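Local coordinates for protein CDP-4-keto-6-deoxy-D-glucose-3-dehydrase (Yersinia pseudotuberculosis, PDB 3BB8) that binds pyridoxal 5'-phosphate and probably catalyses the C-3 dehydration of CDP-4-keto-6-deoxy-D-glucose, a step in making lipopolysaccharide sugars, at residues L92-L97 / I128-I133; T122-T127 / L132-V137; D329-P334 / E431-N436. The protein carries 1 engineered substitution. One frame throughout, in Å; residues are numbered along the deposited sequence.

Contact 1: L92-L97 / I128-I133; sequences LALTAL and IQNGLI
Where helix 121-129 ends in a Schellman motif, N130 reaches across to L94 and T95 on the last turn of helix 86-96. The evidence for the motif is the positive phi of G131, 79°, together with the bond from G131 N to I128 O, 3.0 Å, and its companion from L132 N back to the preceding turn. N130 immediately precedes this glycine, and its side chain sets out toward the other helix. L94 and N130 run past each other in opposite directions, with L94 CD1 4.1 Å from N130 CB and 4.0 Å from N130 CG. L94 owes this reach to a CG set opposite its own backbone N, chi1 -166°. T95 meets N130 nearly at a right angle, and T95 OG1 lies 3.9 Å from N130 CG. That hydroxyl is hydrogen-bonded to the backbone O of L91, one turn earlier in its own helix. The joint is small, burying 154 Å² over both sides. L94 is also packed on I189 of strand 187-191 and on L107. The arrangement is typical of a helix closed by a Schellman motif, here turning back into strand 133-140 within an aspartate aminotransferase fold.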
loop_
_atom_site.group_PDB
_atom_site.type_symbol
_atom_site.label_atom_id
_atom_site.label_comp_id
_atom_site.label_asym_id
_atom_site.label_seq_id
_atom_site.Cartn_x
_atom_site.Cartn_y
_atom_site.Cartn_z
ATOM N N LEU A 92 -5.961 -7.386 2.900
ATOM C CA LEU A 92 -7.120 -6.831 3.612
ATOM C C LEU A 92 -8.288 -7.832 3.725
ATOM O O LEU A 92 -8.955 -7.906 4.757
ATOM C CB LEU A 92 -7.595 -5.546 2.909
ATOM C CG LEU A 92 -6.690 -4.311 3.057
ATOM C CD1 LEU A 92 -7.185 -3.184 2.164
ATOM C CD2 LEU A 92 -6.690 -3.858 4.519
ATOM N N ALA A 93 -8.521 -8.598 2.662
ATOM C CA ALA A 93 -9.593 -9.592 2.631
ATOM C C ALA A 93 -9.418 -10.650 3.721
ATOM O O ALA A 93 -10.344 -10.924 4.482
ATOM C CB ALA A 93 -9.643 -10.259 1.255
ATOM N N LEU A 94 -8.223 -11.227 3.806
ATOM C CA LEU A 94 -7.930 -12.261 4.800
ATOM C C LEU A 94 -7.822 -11.695 6.216
ATOM O O LEU A 94 -8.292 -12.310 7.170
ATOM C CB LEU A 94 -6.626 -12.979 4.432
ATOM C CG LEU A 94 -6.186 -14.298 5.079
ATOM C CD1 LEU A 94 -5.758 -14.088 6.534
ATOM C CD2 LEU A 94 -7.316 -15.303 4.971
ATOM N N THR A 95 -7.208 -10.526 6.348
ATOM C CA THR A 95 -7.024 -9.898 7.650
ATOM C C THR A 95 -8.347 -9.528 8.296
ATOM O O THR A 95 -8.544 -9.748 9.485
ATOM C CB THR A 95 -6.160 -8.627 7.538
ATOM O OG1 THR A 95 -4.879 -8.982 7.009
ATOM C CG2 THR A 95 -5.992 -7.963 8.921
ATOM N N ALA A 96 -9.248 -8.973 7.498
ATOM C CA ALA A 96 -10.561 -8.569 7.959
ATOM C C ALA A 96 -11.316 -9.713 8.635
ATOM O O ALA A 96 -12.057 -9.500 9.599
ATOM C CB ALA A 96 -11.351 -8.060 6.799
ATOM N N LEU A 97 -11.132 -10.927 8.132
ATOM C CA LEU A 97 -11.813 -12.076 8.706
ATOM C C LEU A 97 -11.223 -12.451 10.055
ATOM O O LEU A 97 -11.652 -13.433 10.662
ATOM C CB LEU A 97 -11.726 -13.274 7.761
ATOM C CG LEU A 97 -12.390 -13.131 6.392
ATOM C CD1 LEU A 97 -12.223 -14.419 5.589
ATOM C CD2 LEU A 97 -13.856 -12.816 6.581
ATOM N N ILE A 128 -0.245 -16.573 5.954
ATOM C CA ILE A 128 0.965 -16.734 6.754
ATOM C C ILE A 128 1.271 -15.484 7.595
ATOM O O ILE A 128 1.721 -15.578 8.744
ATOM C CB ILE A 128 2.190 -17.003 5.840
ATOM C CG1 ILE A 128 1.948 -18.259 5.000
ATOM C CG2 ILE A 128 3.446 -17.134 6.675
ATOM C CD1 ILE A 128 2.963 -18.486 3.912
ATOM N N GLN A 129 1.039 -14.314 7.006
ATOM C CA GLN A 129 1.320 -13.054 7.682
ATOM C C GLN A 129 0.362 -12.776 8.839
ATOM O O GLN A 129 0.599 -11.887 9.645
ATOM C CB GLN A 129 1.321 -11.921 6.657
ATOM C CG GLN A 129 2.405 -12.115 5.592
ATOM C CD GLN A 129 2.244 -11.197 4.392
ATOM O OE1 GLN A 129 1.143 -11.054 3.845
ATOM N NE2 GLN A 129 3.347 -10.573 3.969
ATOM N N ASN A 130 -0.713 -13.553 8.926
ATOM C CA ASN A 130 -1.655 -13.400 10.024
ATOM C C ASN A 130 -1.486 -14.551 11.004
ATOM O O ASN A 130 -2.288 -14.736 11.909
ATOM C CB ASN A 130 -3.092 -13.351 9.513
ATOM C CG ASN A 130 -3.505 -11.956 9.099
ATOM O OD1 ASN A 130 -3.451 -11.597 7.919
ATOM N ND2 ASN A 130 -3.892 -11.143 10.083
ATOM N N GLY A 131 -0.426 -15.324 10.819
ATOM C CA GLY A 131 -0.182 -16.441 11.713
ATOM C C GLY A 131 -1.022 -17.679 11.436
ATOM O O GLY A 131 -1.101 -18.568 12.276
ATOM N N LEU A 132 -1.671 -17.745 10.279
ATOM C CA LEU A 132 -2.446 -18.931 9.960
ATOM C C LEU A 132 -1.579 -19.925 9.204
ATOM O O LEU A 132 -0.452 -19.620 8.804
ATOM C CB LEU A 132 -3.691 -18.594 9.145
ATOM C CG LEU A 132 -4.914 -18.220 9.980
ATOM C CD1 LEU A 132 -4.698 -16.859 10.616
ATOM C CD2 LEU A 132 -6.151 -18.183 9.099
ATOM N N ILE A 133 -2.114 -21.122 9.007
ATOM C CA ILE A 133 -1.380 -22.177 8.336
ATOM C C ILE A 133 -2.005 -22.545 7.002
ATOM O O ILE A 133 -3.171 -22.941 6.936
ATOM C CB ILE A 133 -1.314 -23.429 9.242
ATOM C CG1 ILE A 133 -0.679 -23.045 10.579
ATOM C CG2 ILE A 133 -0.507 -24.524 8.577
ATOM C CD1 ILE A 133 -0.944 -24.026 11.683
#

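Contact 2: T122-T127 / L132-V137; sequences TTVNPT and LIPVFV. With PLP (pyridoxal-5'-phosphate), chain C.
L132 brings the chain back from helix 121-129, and the residues after it pack on T127 and V124 of that helix, in the beta-alpha-beta unit formed by strand 112-115, this helix and strand 133-140. L132 N donates to T127 O at 2.8 Å, with an N-H...O angle of 144°, which makes it the longer-range bond of the helix's Schellman end. Beside that bond, L132 CB lies 3.5 Å from T127 CG2, the two side chains crossing at about a right angle. At I133 the side chain points away from the helix, while the backbone bonds to V113 of the neighbouring parallel strand. P134 turns its ring back: its CG is 3.7 Å from T127 CG2 and 4.0 Å from V124 CG1, so one proline carbon bridges two successive helical turns. V124 presents that methyl by holding CG1 opposite its backbone N, chi1 177°. The tip of the F136 ring then reaches the same methyl obliquely, F136 CZ lying 4.3 Å from V124 CG1. The axes of 122-127 and 133-136 approach to 8.2 Å, with 137° between their N-to-C directions. The helix's other end faces the cofactor: T123 OG1, hydrogen-bonded to D191 OD1, stands 3.5 Å from N1 of the pyridoxal-5'-phosphate ring.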
loop_
_atom_site.group_PDB
_atom_site.type_symbol
_atom_site.label_atom_id
_atom_site.label_comp_id
_atom_site.label_asym_id
_atom_site.label_seq_id
_atom_site.Cartn_x
_atom_site.Cartn_y
_atom_site.Cartn_z
ATOM N N THR A 122 1.309 -13.579 -3.193
ATOM C CA THR A 122 0.427 -12.799 -2.328
ATOM C C THR A 122 -1.012 -13.325 -2.173
ATOM O O THR A 122 -1.824 -12.752 -1.438
ATOM C CB THR A 122 0.428 -11.322 -2.747
ATOM O OG1 THR A 122 -0.048 -11.183 -4.090
ATOM C CG2 THR A 122 1.848 -10.772 -2.663
ATOM N N THR A 123 -1.324 -14.423 -2.852
ATOM C CA THR A 123 -2.649 -15.041 -2.707
ATOM C C THR A 123 -2.598 -15.806 -1.388
ATOM O O THR A 123 -3.584 -15.896 -0.657
ATOM C CB THR A 123 -2.929 -16.063 -3.834
ATOM O OG1 THR A 123 -3.107 -15.366 -5.065
ATOM C CG2 THR A 123 -4.180 -16.905 -3.532
ATOM N N VAL A 124 -1.410 -16.324 -1.085
ATOM C CA VAL A 124 -1.178 -17.135 0.107
ATOM C C VAL A 124 -0.498 -16.420 1.277
ATOM O O VAL A 124 -0.778 -16.737 2.440
ATOM C CB VAL A 124 -0.338 -18.394 -0.273
ATOM C CG1 VAL A 124 -0.014 -19.232 0.957
ATOM C CG2 VAL A 124 -1.115 -19.242 -1.288
ATOM N N ASN A 125 0.380 -15.461 0.987
ATOM C CA ASN A 125 1.095 -14.770 2.051
ATOM C C ASN A 125 0.238 -14.186 3.179
ATOM O O ASN A 125 0.586 -14.324 4.351
ATOM C CB ASN A 125 2.006 -13.683 1.455
ATOM C CG ASN A 125 3.105 -14.267 0.571
ATOM O OD1 ASN A 125 3.264 -15.500 0.480
ATOM N ND2 ASN A 125 3.878 -13.396 -0.069
ATOM N N PRO A 126 -0.893 -13.536 2.848
ATOM C CA PRO A 126 -1.728 -12.965 3.913
ATOM C C PRO A 126 -2.044 -13.994 5.000
ATOM O O PRO A 126 -2.042 -13.673 6.182
ATOM C CB PRO A 126 -2.975 -12.491 3.162
ATOM C CG PRO A 126 -2.416 -12.101 1.806
ATOM C CD PRO A 126 -1.477 -13.271 1.522
ATOM N N THR A 127 -2.309 -15.232 4.590
ATOM C CA THR A 127 -2.605 -16.311 5.529
ATOM C C THR A 127 -1.450 -16.479 6.500
ATOM O O THR A 127 -1.645 -16.523 7.710
ATOM C CB THR A 127 -2.826 -17.651 4.792
ATOM O OG1 THR A 127 -4.103 -17.634 4.143
ATOM C CG2 THR A 127 -2.764 -18.818 5.760
ATOM N N LEU A 132 -1.671 -17.745 10.279
ATOM C CA LEU A 132 -2.446 -18.931 9.960
ATOM C C LEU A 132 -1.579 -19.925 9.204
ATOM O O LEU A 132 -0.452 -19.620 8.804
ATOM C CB LEU A 132 -3.691 -18.594 9.145
ATOM C CG LEU A 132 -4.914 -18.220 9.980
ATOM C CD1 LEU A 132 -4.698 -16.859 10.616
ATOM C CD2 LEU A 132 -6.151 -18.183 9.099
ATOM N N ILE A 133 -2.114 -21.122 9.007
ATOM C CA ILE A 133 -1.380 -22.177 8.336
ATOM C C ILE A 133 -2.005 -22.545 7.002
ATOM O O ILE A 133 -3.171 -22.941 6.936
ATOM C CB ILE A 133 -1.314 -23.429 9.242
ATOM C CG1 ILE A 133 -0.679 -23.045 10.579
ATOM C CG2 ILE A 133 -0.507 -24.524 8.577
ATOM C CD1 ILE A 133 -0.944 -24.026 11.683
ATOM N N PRO A 134 -1.240 -22.391 5.914
ATOM C CA PRO A 134 -1.729 -22.718 4.573
ATOM C C PRO A 134 -1.775 -24.239 4.399
ATOM O O PRO A 134 -0.871 -24.950 4.842
ATOM C CB PRO A 134 -0.686 -22.081 3.653
ATOM C CG PRO A 134 -0.073 -21.008 4.501
ATOM C CD PRO A 134 0.045 -21.683 5.836
ATOM N N VAL A 135 -2.839 -24.725 3.776
ATOM C CA VAL A 135 -3.008 -26.150 3.502
ATOM C C VAL A 135 -3.211 -26.286 1.991
ATOM O O VAL A 135 -4.206 -25.800 1.455
ATOM C CB VAL A 135 -4.234 -26.715 4.246
ATOM C CG1 VAL A 135 -4.411 -28.191 3.915
ATOM C CG2 VAL A 135 -4.049 -26.539 5.745
ATOM N N PHE A 136 -2.269 -26.929 1.309
ATOM C CA PHE A 136 -2.348 -27.079 -0.146
ATOM C C PHE A 136 -2.874 -28.408 -0.697
ATOM O O PHE A 136 -2.692 -29.465 -0.093
ATOM C CB PHE A 136 -0.970 -26.858 -0.788
ATOM C CG PHE A 136 -0.261 -25.611 -0.335
ATOM C CD1 PHE A 136 0.558 -25.632 0.791
ATOM C CD2 PHE A 136 -0.375 -24.424 -1.064
ATOM C CE1 PHE A 136 1.261 -24.492 1.190
ATOM C CE2 PHE A 136 0.317 -23.280 -0.680
ATOM C CZ PHE A 136 1.141 -23.313 0.451
ATOM N N VAL A 137 -3.519 -28.327 -1.862
ATOM C CA VAL A 137 -4.010 -29.492 -2.601
ATOM C C VAL A 137 -3.633 -29.227 -4.061
ATOM O O VAL A 137 -3.568 -28.076 -4.493
ATOM C CB VAL A 137 -5.539 -29.696 -2.496
ATOM C CG1 VAL A 137 -5.909 -30.058 -1.077
ATOM C CG2 VAL A 137 -6.276 -28.454 -2.966
HETATM N N1 PLP C . -2.885 -12.655 -7.234
HETATM C C2 PLP C . -2.721 -12.967 -8.574
HETATM C C2A PLP C . -3.212 -14.329 -9.046
HETATM C C3 PLP C . -2.113 -12.023 -9.454
HETATM O O3 PLP C . -1.930 -12.289 -10.765
HETATM C C4 PLP C . -1.671 -10.729 -8.943
HETATM C C4A PLP C . -1.038 -9.717 -9.960
HETATM C C5 PLP C . -1.859 -10.471 -7.545
HETATM C C6 PLP C . -2.483 -11.480 -6.714
HETATM C C5A PLP C . -1.484 -9.226 -6.801
HETATM O O4P PLP C . -1.617 -8.084 -7.523
HETATM P P PLP C . -0.571 -6.864 -7.537
HETATM O O1P PLP C . -1.345 -5.669 -8.054
HETATM O O2P PLP C . 0.601 -7.322 -8.588
HETATM O O3P PLP C . 0.004 -6.646 -6.134
#

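Contact 3: D329-P334 / E431-N436; sequences DFIELP and EFFGLN
F330 and F433 lay their rings almost parallel, planes at 14°, yet displaced along each other so that they share little face, with centroids 4.6 Å apart. Each holds CG opposite its carbonyl carbon (chi1 -55° for F330), which sends the two side chains across the gap and past each other in opposite directions. This brings the beta carbon of one over the ring of the other: F330 CB sits 3.6 Å from the centroid of the F433 ring, 15° off its normal, a CH-pi contact over the face. Farther out, F330 CD2 is 3.4 Å from F433 CG. F432, the preceding residue, occupies the opposite face of the F433 ring, its CD2 3.4 Å above the plane over the centre. The contact thus joins the end of helix 419-432 to strand 331-332, an outer strand of a three-stranded antiparallel sheet, next to 347-351, against whose I349 and L351 I331 packs. I331 sets CG2 opposite its carbonyl carbon, and this methyl comes 3.9 Å from F433 CZ. F330, F432 and F433, with S355 and V357, line a pocket holding benzamidine, probably from the crystallisation liquor. At the exposed margin, L435 CD2 approaches the F330 ring near its plane, 4.4 Å from F330 CE2.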
loop_
_atom_site.group_PDB
_atom_site.type_symbol
_atom_site.label_atom_id
_atom_site.label_comp_id
_atom_site.label_asym_id
_atom_site.label_seq_id
_atom_site.Cartn_x
_atom_site.Cartn_y
_atom_site.Cartn_z
ATOM N N ASP A 329 0.479 -32.228 -30.730
ATOM C CA ASP A 329 1.326 -33.390 -30.419
ATOM C C ASP A 329 2.485 -33.073 -29.475
ATOM O O ASP A 329 3.004 -33.963 -28.799
ATOM C CB ASP A 329 1.920 -34.004 -31.694
ATOM C CG ASP A 329 0.908 -34.802 -32.495
ATOM O OD1 ASP A 329 0.031 -35.461 -31.891
ATOM O OD2 ASP A 329 1.011 -34.784 -33.738
ATOM N N PHE A 330 2.890 -31.811 -29.443
ATOM C CA PHE A 330 4.004 -31.385 -28.605
ATOM C C PHE A 330 3.598 -30.563 -27.385
ATOM O O PHE A 330 4.283 -30.589 -26.358
ATOM C CB PHE A 330 4.990 -30.588 -29.455
ATOM C CG PHE A 330 5.458 -31.331 -30.663
ATOM C CD1 PHE A 330 6.207 -32.501 -30.526
ATOM C CD2 PHE A 330 5.113 -30.897 -31.941
ATOM C CE1 PHE A 330 6.605 -33.234 -31.642
ATOM C CE2 PHE A 330 5.505 -31.622 -33.069
ATOM C CZ PHE A 330 6.255 -32.796 -32.915
ATOM N N ILE A 331 2.488 -29.840 -27.496
ATOM C CA ILE A 331 2.027 -29.010 -26.399
ATOM C C ILE A 331 0.549 -29.200 -26.096
ATOM O O ILE A 331 -0.257 -29.449 -26.991
ATOM C CB ILE A 331 2.324 -27.513 -26.683
ATOM C CG1 ILE A 331 1.738 -27.078 -28.026
ATOM C CG2 ILE A 331 3.820 -27.291 -26.749
ATOM C CD1 ILE A 331 0.310 -26.676 -27.978
ATOM N N GLU A 332 0.210 -29.106 -24.816
ATOM C CA GLU A 332 -1.166 -29.241 -24.368
ATOM C C GLU A 332 -1.803 -27.856 -24.331
ATOM O O GLU A 332 -1.303 -26.949 -23.656
ATOM C CB GLU A 332 -1.195 -29.893 -22.990
ATOM C CG GLU A 332 -1.029 -31.401 -23.050
ATOM C CD GLU A 332 -0.480 -31.979 -21.769
ATOM O OE1 GLU A 332 -0.948 -31.576 -20.686
ATOM O OE2 GLU A 332 0.417 -32.844 -21.841
ATOM N N LEU A 333 -2.897 -27.689 -25.067
ATOM C CA LEU A 333 -3.567 -26.397 -25.127
ATOM C C LEU A 333 -4.537 -26.179 -23.969
ATOM O O LEU A 333 -5.127 -27.128 -23.458
ATOM C CB LEU A 333 -4.287 -26.246 -26.469
ATOM C CG LEU A 333 -3.332 -26.203 -27.663
ATOM C CD1 LEU A 333 -4.125 -26.215 -28.963
ATOM C CD2 LEU A 333 -2.460 -24.968 -27.580
ATOM N N PRO A 334 -4.711 -24.915 -23.547
ATOM C CA PRO A 334 -5.601 -24.541 -22.441
ATOM C C PRO A 334 -7.079 -24.872 -22.623
ATOM O O PRO A 334 -7.604 -24.872 -23.736
ATOM C CB PRO A 334 -5.347 -23.044 -22.290
ATOM C CG PRO A 334 -5.023 -22.617 -23.678
ATOM C CD PRO A 334 -4.109 -23.717 -24.159
ATOM N N GLU A 431 7.320 -23.266 -36.723
ATOM C CA GLU A 431 8.709 -23.296 -37.142
ATOM C C GLU A 431 9.574 -24.044 -36.134
ATOM O O GLU A 431 10.545 -24.690 -36.508
ATOM C CB GLU A 431 9.262 -21.883 -37.274
ATOM C CG GLU A 431 10.724 -21.863 -37.695
ATOM C CD GLU A 431 11.340 -20.478 -37.661
ATOM O OE1 GLU A 431 10.658 -19.513 -38.060
ATOM O OE2 GLU A 431 12.517 -20.362 -37.250
ATOM N N PHE A 432 9.224 -23.950 -34.857
ATOM C CA PHE A 432 9.993 -24.590 -33.795
ATOM C C PHE A 432 9.898 -26.110 -33.823
ATOM O O PHE A 432 10.905 -26.804 -33.688
ATOM C CB PHE A 432 9.516 -24.080 -32.424
ATOM C CG PHE A 432 10.260 -24.674 -31.256
ATOM C CD1 PHE A 432 11.494 -24.168 -30.869
ATOM C CD2 PHE A 432 9.726 -25.747 -30.549
ATOM C CE1 PHE A 432 12.191 -24.721 -29.792
ATOM C CE2 PHE A 432 10.413 -26.307 -29.475
ATOM C CZ PHE A 432 11.649 -25.790 -29.097
ATOM N N PHE A 433 8.683 -26.623 -33.980
ATOM C CA PHE A 433 8.462 -28.058 -33.993
ATOM C C PHE A 433 8.580 -28.644 -35.399
ATOM O O PHE A 433 8.213 -29.796 -35.633
ATOM C CB PHE A 433 7.084 -28.378 -33.390
ATOM C CG PHE A 433 6.977 -28.068 -31.913
ATOM C CD1 PHE A 433 7.789 -28.722 -30.988
ATOM C CD2 PHE A 433 6.081 -27.109 -31.449
ATOM C CE1 PHE A 433 7.715 -28.423 -29.625
ATOM C CE2 PHE A 433 5.998 -26.800 -30.087
ATOM C CZ PHE A 433 6.816 -27.458 -29.174
ATOM N N GLY A 434 9.100 -27.842 -36.325
ATOM C CA GLY A 434 9.264 -28.286 -37.698
ATOM C C GLY A 434 7.973 -28.652 -38.415
ATOM O O GLY A 434 7.972 -29.492 -39.316
ATOM N N LEU A 435 6.873 -28.019 -38.023
ATOM C CA LEU A 435 5.581 -28.285 -38.640
ATOM C C LEU A 435 5.372 -27.526 -39.949
ATOM O O LEU A 435 4.398 -27.759 -40.658
ATOM C CB LEU A 435 4.458 -27.960 -37.655
ATOM C CG LEU A 435 4.375 -28.933 -36.472
ATOM C CD1 LEU A 435 3.410 -28.399 -35.417
ATOM C CD2 LEU A 435 3.930 -30.306 -36.973
ATOM N N ASN A 436 6.285 -26.617 -40.268
ATOM C CA ASN A 436 6.183 -25.864 -41.512
ATOM C C ASN A 436 6.738 -26.736 -42.644
ATOM O O ASN A 436 6.876 -26.297 -43.790
ATOM C CB ASN A 436 6.952 -24.545 -41.400
ATOM C CG ASN A 436 8.305 -24.711 -40.737
ATOM O OD1 ASN A 436 8.454 -25.486 -39.793
ATOM N ND2 ASN A 436 9.297 -23.966 -41.215
#

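How the contacts relate
From the N terminus, contact 1 closes a loop from helix 86-96 through strand 112-115 to the end of helix 121-129. Contact 2 opens within that loop at 122-127 and closes at 132-137, on the same stretch where contact 1 ends. They share L132 and I133, have centres 9 Å apart, and touch directly: I128 CG1 lies 3.4 Å from P134 CG. Together they join helix 86-96 to helix 121-129 and the latter to strand 133-140 of the mixed sheet. Contact 3 follows in series, joining 329-334 to 431-436 beside the small antiparallel sheet of strands 331-332, 347-351 and 408-411. Its nearest atoms are about 17 Å from contact 2 and about 27 Å from contact 1.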